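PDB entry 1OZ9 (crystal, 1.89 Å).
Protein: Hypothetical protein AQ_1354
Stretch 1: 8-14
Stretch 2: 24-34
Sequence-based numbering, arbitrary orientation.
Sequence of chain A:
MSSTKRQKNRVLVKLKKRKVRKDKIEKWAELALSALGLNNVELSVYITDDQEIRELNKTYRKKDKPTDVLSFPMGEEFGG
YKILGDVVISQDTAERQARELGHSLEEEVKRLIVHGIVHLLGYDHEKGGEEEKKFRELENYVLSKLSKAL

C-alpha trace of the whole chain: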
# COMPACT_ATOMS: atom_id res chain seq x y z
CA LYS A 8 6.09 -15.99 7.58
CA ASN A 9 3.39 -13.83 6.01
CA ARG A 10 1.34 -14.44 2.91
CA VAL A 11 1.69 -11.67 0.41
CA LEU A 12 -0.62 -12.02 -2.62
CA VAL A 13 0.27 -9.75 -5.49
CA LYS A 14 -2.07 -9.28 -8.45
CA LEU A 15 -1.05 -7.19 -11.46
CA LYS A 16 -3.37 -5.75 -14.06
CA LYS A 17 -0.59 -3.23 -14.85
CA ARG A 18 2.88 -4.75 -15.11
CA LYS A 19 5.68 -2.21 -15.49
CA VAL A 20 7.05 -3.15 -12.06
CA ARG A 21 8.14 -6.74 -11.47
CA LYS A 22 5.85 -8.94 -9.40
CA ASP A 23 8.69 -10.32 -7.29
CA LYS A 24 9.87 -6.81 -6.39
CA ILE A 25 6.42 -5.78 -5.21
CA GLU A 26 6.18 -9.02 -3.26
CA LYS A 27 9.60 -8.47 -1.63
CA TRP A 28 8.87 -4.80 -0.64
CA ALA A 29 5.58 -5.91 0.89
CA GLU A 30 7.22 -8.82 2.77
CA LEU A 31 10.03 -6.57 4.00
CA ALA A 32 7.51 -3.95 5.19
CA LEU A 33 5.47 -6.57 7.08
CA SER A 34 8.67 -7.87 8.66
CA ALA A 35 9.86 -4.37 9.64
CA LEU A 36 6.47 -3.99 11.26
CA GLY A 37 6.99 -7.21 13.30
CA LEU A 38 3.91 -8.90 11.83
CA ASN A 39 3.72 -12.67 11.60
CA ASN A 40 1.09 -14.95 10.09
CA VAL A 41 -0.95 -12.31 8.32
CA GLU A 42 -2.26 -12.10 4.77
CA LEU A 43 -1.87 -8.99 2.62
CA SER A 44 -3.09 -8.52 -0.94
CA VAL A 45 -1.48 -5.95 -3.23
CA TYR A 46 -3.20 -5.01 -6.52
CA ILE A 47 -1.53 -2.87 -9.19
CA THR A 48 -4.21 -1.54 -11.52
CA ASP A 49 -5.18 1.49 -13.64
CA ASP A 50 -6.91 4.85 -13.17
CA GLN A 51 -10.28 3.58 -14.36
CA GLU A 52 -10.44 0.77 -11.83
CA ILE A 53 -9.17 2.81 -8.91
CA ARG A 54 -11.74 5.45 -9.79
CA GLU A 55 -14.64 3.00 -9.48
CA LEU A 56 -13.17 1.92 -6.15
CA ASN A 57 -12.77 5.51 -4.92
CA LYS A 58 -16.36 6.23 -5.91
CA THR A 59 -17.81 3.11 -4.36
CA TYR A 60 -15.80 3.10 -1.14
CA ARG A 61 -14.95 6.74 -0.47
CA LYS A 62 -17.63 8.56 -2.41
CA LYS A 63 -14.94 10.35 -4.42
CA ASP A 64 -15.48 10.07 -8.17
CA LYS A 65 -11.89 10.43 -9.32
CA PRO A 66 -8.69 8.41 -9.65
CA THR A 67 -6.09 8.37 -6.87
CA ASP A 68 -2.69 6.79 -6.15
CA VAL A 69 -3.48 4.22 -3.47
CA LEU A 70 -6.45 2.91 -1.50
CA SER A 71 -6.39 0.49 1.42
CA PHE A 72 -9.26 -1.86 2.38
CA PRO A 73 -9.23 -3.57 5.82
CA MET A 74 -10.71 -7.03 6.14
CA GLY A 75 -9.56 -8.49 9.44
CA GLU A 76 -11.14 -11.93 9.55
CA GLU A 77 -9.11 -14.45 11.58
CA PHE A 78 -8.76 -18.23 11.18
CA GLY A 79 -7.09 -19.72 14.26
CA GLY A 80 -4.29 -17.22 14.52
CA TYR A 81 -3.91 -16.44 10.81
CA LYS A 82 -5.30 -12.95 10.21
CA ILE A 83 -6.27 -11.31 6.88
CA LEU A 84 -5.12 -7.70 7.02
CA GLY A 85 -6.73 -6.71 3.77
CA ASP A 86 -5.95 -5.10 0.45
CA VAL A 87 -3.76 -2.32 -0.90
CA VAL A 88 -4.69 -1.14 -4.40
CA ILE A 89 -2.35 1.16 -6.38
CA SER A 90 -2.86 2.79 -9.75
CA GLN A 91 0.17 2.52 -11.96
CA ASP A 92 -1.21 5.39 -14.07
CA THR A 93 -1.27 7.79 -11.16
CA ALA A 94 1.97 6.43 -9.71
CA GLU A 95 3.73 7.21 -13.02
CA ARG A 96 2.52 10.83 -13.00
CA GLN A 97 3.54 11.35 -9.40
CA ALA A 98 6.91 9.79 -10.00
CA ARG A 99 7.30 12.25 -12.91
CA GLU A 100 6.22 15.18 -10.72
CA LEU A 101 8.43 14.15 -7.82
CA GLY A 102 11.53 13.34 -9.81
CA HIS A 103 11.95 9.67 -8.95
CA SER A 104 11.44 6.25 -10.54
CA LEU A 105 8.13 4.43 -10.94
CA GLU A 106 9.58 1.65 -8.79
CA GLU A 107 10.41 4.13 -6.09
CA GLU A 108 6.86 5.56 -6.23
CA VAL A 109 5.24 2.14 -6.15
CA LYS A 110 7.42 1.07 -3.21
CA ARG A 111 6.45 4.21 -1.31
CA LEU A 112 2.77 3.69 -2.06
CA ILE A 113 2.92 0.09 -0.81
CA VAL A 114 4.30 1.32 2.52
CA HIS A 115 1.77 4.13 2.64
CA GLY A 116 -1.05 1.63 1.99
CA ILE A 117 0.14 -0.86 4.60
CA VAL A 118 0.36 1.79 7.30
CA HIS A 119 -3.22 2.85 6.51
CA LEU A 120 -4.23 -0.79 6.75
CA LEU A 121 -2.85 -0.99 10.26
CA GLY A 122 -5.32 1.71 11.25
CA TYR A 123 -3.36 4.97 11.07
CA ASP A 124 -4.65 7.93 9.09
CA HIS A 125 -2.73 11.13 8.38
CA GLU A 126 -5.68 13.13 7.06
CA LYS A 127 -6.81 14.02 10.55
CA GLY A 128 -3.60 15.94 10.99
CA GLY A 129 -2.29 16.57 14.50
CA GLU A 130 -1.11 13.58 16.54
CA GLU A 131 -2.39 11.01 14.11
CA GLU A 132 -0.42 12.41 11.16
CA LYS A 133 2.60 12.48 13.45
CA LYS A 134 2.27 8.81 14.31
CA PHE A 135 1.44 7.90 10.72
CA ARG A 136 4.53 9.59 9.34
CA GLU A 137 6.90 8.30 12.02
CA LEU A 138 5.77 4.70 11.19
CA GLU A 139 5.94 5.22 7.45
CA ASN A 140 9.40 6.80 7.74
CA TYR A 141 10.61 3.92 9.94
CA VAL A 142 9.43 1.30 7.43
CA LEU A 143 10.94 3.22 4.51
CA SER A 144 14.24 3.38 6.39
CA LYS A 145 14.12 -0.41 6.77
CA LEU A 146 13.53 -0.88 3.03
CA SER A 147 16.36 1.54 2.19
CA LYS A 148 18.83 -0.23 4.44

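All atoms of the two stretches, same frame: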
# COMPACT_ATOMS: atom_id res chain seq x y z
N LYS A 8 6.17 -17.19 6.67
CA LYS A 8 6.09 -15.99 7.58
C LYS A 8 4.77 -15.26 7.43
O LYS A 8 3.89 -15.41 8.25
CB LYS A 8 7.25 -15.03 7.34
CG LYS A 8 8.39 -15.22 8.35
CD LYS A 8 7.87 -15.00 9.76
CE LYS A 8 8.80 -15.64 10.80
NZ LYS A 8 8.49 -15.16 12.17
N ASN A 9 4.65 -14.48 6.36
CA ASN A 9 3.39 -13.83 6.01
C ASN A 9 3.00 -14.23 4.60
O ASN A 9 3.81 -14.76 3.85
CB ASN A 9 3.50 -12.30 6.08
CG ASN A 9 3.74 -11.84 7.46
OD1 ASN A 9 2.94 -12.14 8.39
ND2 ASN A 9 4.86 -11.18 7.66
N ARG A 10 1.75 -14.01 4.25
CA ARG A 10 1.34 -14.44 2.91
C ARG A 10 1.02 -13.21 2.15
O ARG A 10 0.04 -12.52 2.46
CB ARG A 10 0.08 -15.31 3.01
CG ARG A 10 -0.42 -15.80 1.62
CD ARG A 10 -1.41 -16.87 1.77
NE ARG A 10 -1.90 -17.56 0.58
CZ ARG A 10 -3.15 -18.04 0.55
NH1 ARG A 10 -3.97 -17.78 1.57
NH2 ARG A 10 -3.60 -18.71 -0.49
N VAL A 11 1.90 -12.85 1.22
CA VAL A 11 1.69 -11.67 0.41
C VAL A 11 1.19 -12.12 -0.96
O VAL A 11 1.84 -12.93 -1.63
CB VAL A 11 2.98 -10.83 0.30
CG1 VAL A 11 2.80 -9.69 -0.67
CG2 VAL A 11 3.27 -10.21 1.69
N LEU A 12 0.01 -11.65 -1.35
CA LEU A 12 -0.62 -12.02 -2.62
C LEU A 12 -0.61 -10.83 -3.55
O LEU A 12 -1.33 -9.85 -3.33
CB LEU A 12 -2.06 -12.45 -2.39
CG LEU A 12 -2.07 -13.61 -1.38
CD1 LEU A 12 -3.49 -14.03 -0.99
CD2 LEU A 12 -1.34 -14.77 -2.00
N VAL A 13 0.17 -10.90 -4.61
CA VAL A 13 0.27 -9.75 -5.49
C VAL A 13 -0.48 -10.04 -6.77
O VAL A 13 -0.27 -11.10 -7.38
CB VAL A 13 1.71 -9.47 -5.85
CG1 VAL A 13 1.80 -8.31 -6.88
CG2 VAL A 13 2.51 -9.10 -4.55
N LYS A 14 -1.34 -9.11 -7.18
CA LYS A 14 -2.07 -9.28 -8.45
C LYS A 14 -1.81 -8.08 -9.33
O LYS A 14 -1.98 -6.94 -8.88
CB LYS A 14 -3.56 -9.41 -8.18
CG LYS A 14 -3.91 -10.77 -7.59
CD LYS A 14 -5.40 -10.95 -7.35
CE LYS A 14 -5.85 -12.33 -7.85
NZ LYS A 14 -7.19 -12.68 -7.31
N LYS A 24 9.39 -7.99 -7.13
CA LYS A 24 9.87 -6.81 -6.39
C LYS A 24 8.76 -6.28 -5.47
O LYS A 24 9.02 -5.91 -4.32
CB LYS A 24 10.33 -5.69 -7.33
CG LYS A 24 11.73 -5.87 -7.86
CD LYS A 24 12.21 -4.62 -8.66
CE LYS A 24 13.69 -4.72 -9.01
NZ LYS A 24 14.15 -3.79 -10.12
N ILE A 25 7.54 -6.24 -5.99
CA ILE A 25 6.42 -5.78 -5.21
C ILE A 25 6.25 -6.74 -4.04
O ILE A 25 6.01 -6.32 -2.89
CB ILE A 25 5.14 -5.70 -6.07
CG1 ILE A 25 5.23 -4.48 -7.02
CG2 ILE A 25 3.91 -5.61 -5.21
CD1 ILE A 25 4.26 -4.58 -8.17
N GLU A 26 6.36 -8.04 -4.32
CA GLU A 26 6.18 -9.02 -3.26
C GLU A 26 7.22 -8.83 -2.14
O GLU A 26 6.88 -8.84 -0.94
CB GLU A 26 6.26 -10.45 -3.82
CG GLU A 26 5.53 -11.46 -2.96
CD GLU A 26 5.58 -12.89 -3.52
OE1 GLU A 26 5.46 -13.08 -4.76
OE2 GLU A 26 5.71 -13.81 -2.69
N LYS A 27 8.49 -8.69 -2.55
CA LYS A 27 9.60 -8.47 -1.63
C LYS A 27 9.43 -7.18 -0.77
O LYS A 27 9.60 -7.26 0.45
CB LYS A 27 10.97 -8.53 -2.34
CG LYS A 27 12.16 -7.84 -1.57
CD LYS A 27 13.48 -7.89 -2.36
CE LYS A 27 14.42 -6.68 -2.07
NZ LYS A 27 15.68 -7.01 -1.30
N TRP A 28 9.10 -6.04 -1.39
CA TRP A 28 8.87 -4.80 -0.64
C TRP A 28 7.78 -5.02 0.40
O TRP A 28 7.92 -4.62 1.56
CB TRP A 28 8.43 -3.65 -1.55
CG TRP A 28 9.53 -3.18 -2.44
CD1 TRP A 28 10.85 -3.18 -2.17
CD2 TRP A 28 9.39 -2.67 -3.75
NE1 TRP A 28 11.56 -2.64 -3.22
CE2 TRP A 28 10.68 -2.35 -4.22
CE3 TRP A 28 8.30 -2.43 -4.58
CZ2 TRP A 28 10.91 -1.82 -5.49
CZ3 TRP A 28 8.53 -1.89 -5.84
CH2 TRP A 28 9.82 -1.60 -6.27
N ALA A 29 6.69 -5.65 -0.02
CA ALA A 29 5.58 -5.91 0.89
C ALA A 29 6.01 -6.83 2.04
O ALA A 29 5.68 -6.55 3.21
CB ALA A 29 4.39 -6.47 0.14
N GLU A 30 6.74 -7.91 1.73
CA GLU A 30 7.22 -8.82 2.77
C GLU A 30 8.21 -8.12 3.72
O GLU A 30 8.13 -8.30 4.96
CB GLU A 30 7.86 -10.08 2.18
CG GLU A 30 6.84 -10.96 1.44
CD GLU A 30 7.48 -12.19 0.82
OE1 GLU A 30 8.69 -12.14 0.52
OE2 GLU A 30 6.77 -13.22 0.65
N LEU A 31 9.09 -7.28 3.16
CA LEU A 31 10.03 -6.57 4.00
C LEU A 31 9.30 -5.57 4.91
O LEU A 31 9.70 -5.38 6.04
CB LEU A 31 11.07 -5.83 3.18
CG LEU A 31 12.11 -6.73 2.50
CD1 LEU A 31 12.95 -5.88 1.54
CD2 LEU A 31 12.98 -7.51 3.52
N ALA A 32 8.29 -4.90 4.38
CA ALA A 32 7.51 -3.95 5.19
C ALA A 32 6.79 -4.67 6.35
O ALA A 32 6.83 -4.21 7.50
CB ALA A 32 6.47 -3.23 4.32
N LEU A 33 6.15 -5.80 6.05
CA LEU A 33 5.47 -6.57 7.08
C LEU A 33 6.45 -7.03 8.14
O LEU A 33 6.14 -6.94 9.35
CB LEU A 33 4.66 -7.75 6.50
CG LEU A 33 3.44 -7.36 5.65
CD1 LEU A 33 2.77 -8.62 5.03
CD2 LEU A 33 2.36 -6.49 6.37
N SER A 34 7.63 -7.46 7.72
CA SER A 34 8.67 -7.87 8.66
C SER A 34 9.21 -6.69 9.49
O SER A 34 9.48 -6.85 10.67
CB SER A 34 9.81 -8.62 7.93
OG SER A 34 10.89 -8.88 8.82
O HOH W 1 6.94 -10.78 5.90
O HOH W 2 2.24 -13.06 -4.50

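What does the strand present to the helix? Strand 10-14 runs at 146° to helix 24-34, closer to antiparallel than parallel, and the two axes approach to 8.6 Å. Because side chains alternate along a strand, Val11 and Val13 point toward the helix while Arg10 and Leu12 point away. No direct hydrogen bond crosses the contact, so packing and two bridging waters join the pair, with 383 Å² buried in total.

Why does Val11 cover the most surface? With chi1 in the t rotamer, its two methyls reach successive turns of the helix. Val11 CG1 lies 3.7 Å from Ala29 CB and 4.0 Å from Glu26 CG; Val11 CG2 lies 3.7 Å from both Glu30 CG and Leu33 CD1. The small side chain of Ala29 suits a position facing the strand closely, and the two glutamates contribute their aliphatic CG atoms to the packing. Val11, Ile25, Ala29 and Leu33 are buried, which suits their apolar side chains.

How does Val13 extend the apolar contact? Also in the t rotamer, Val13 has CG1 and CG2 each 3.8 Å from Ile25 CG2, and Val13 CG2 is also 3.9 Å from Glu26 CA, close against the helix backbone. A water ties this region together: its oxygen donates to Val11 O at 2.9 Å, accepts from Val13 N at 3.0 Å, and donates weakly to Glu26 OE1 at 3.2 Å.

What does a polar residue do at the other end? Asn9, just before the strand, points toward the helix and sets ND2 3.6 Å from Leu33 CB. Asn9 ND2 also donates to a water oxygen at 2.8 Å, which in turn donates to Glu30 O at 2.9 Å. An amide suits this place because it can lie against the leucine and still reach the helix backbone through water.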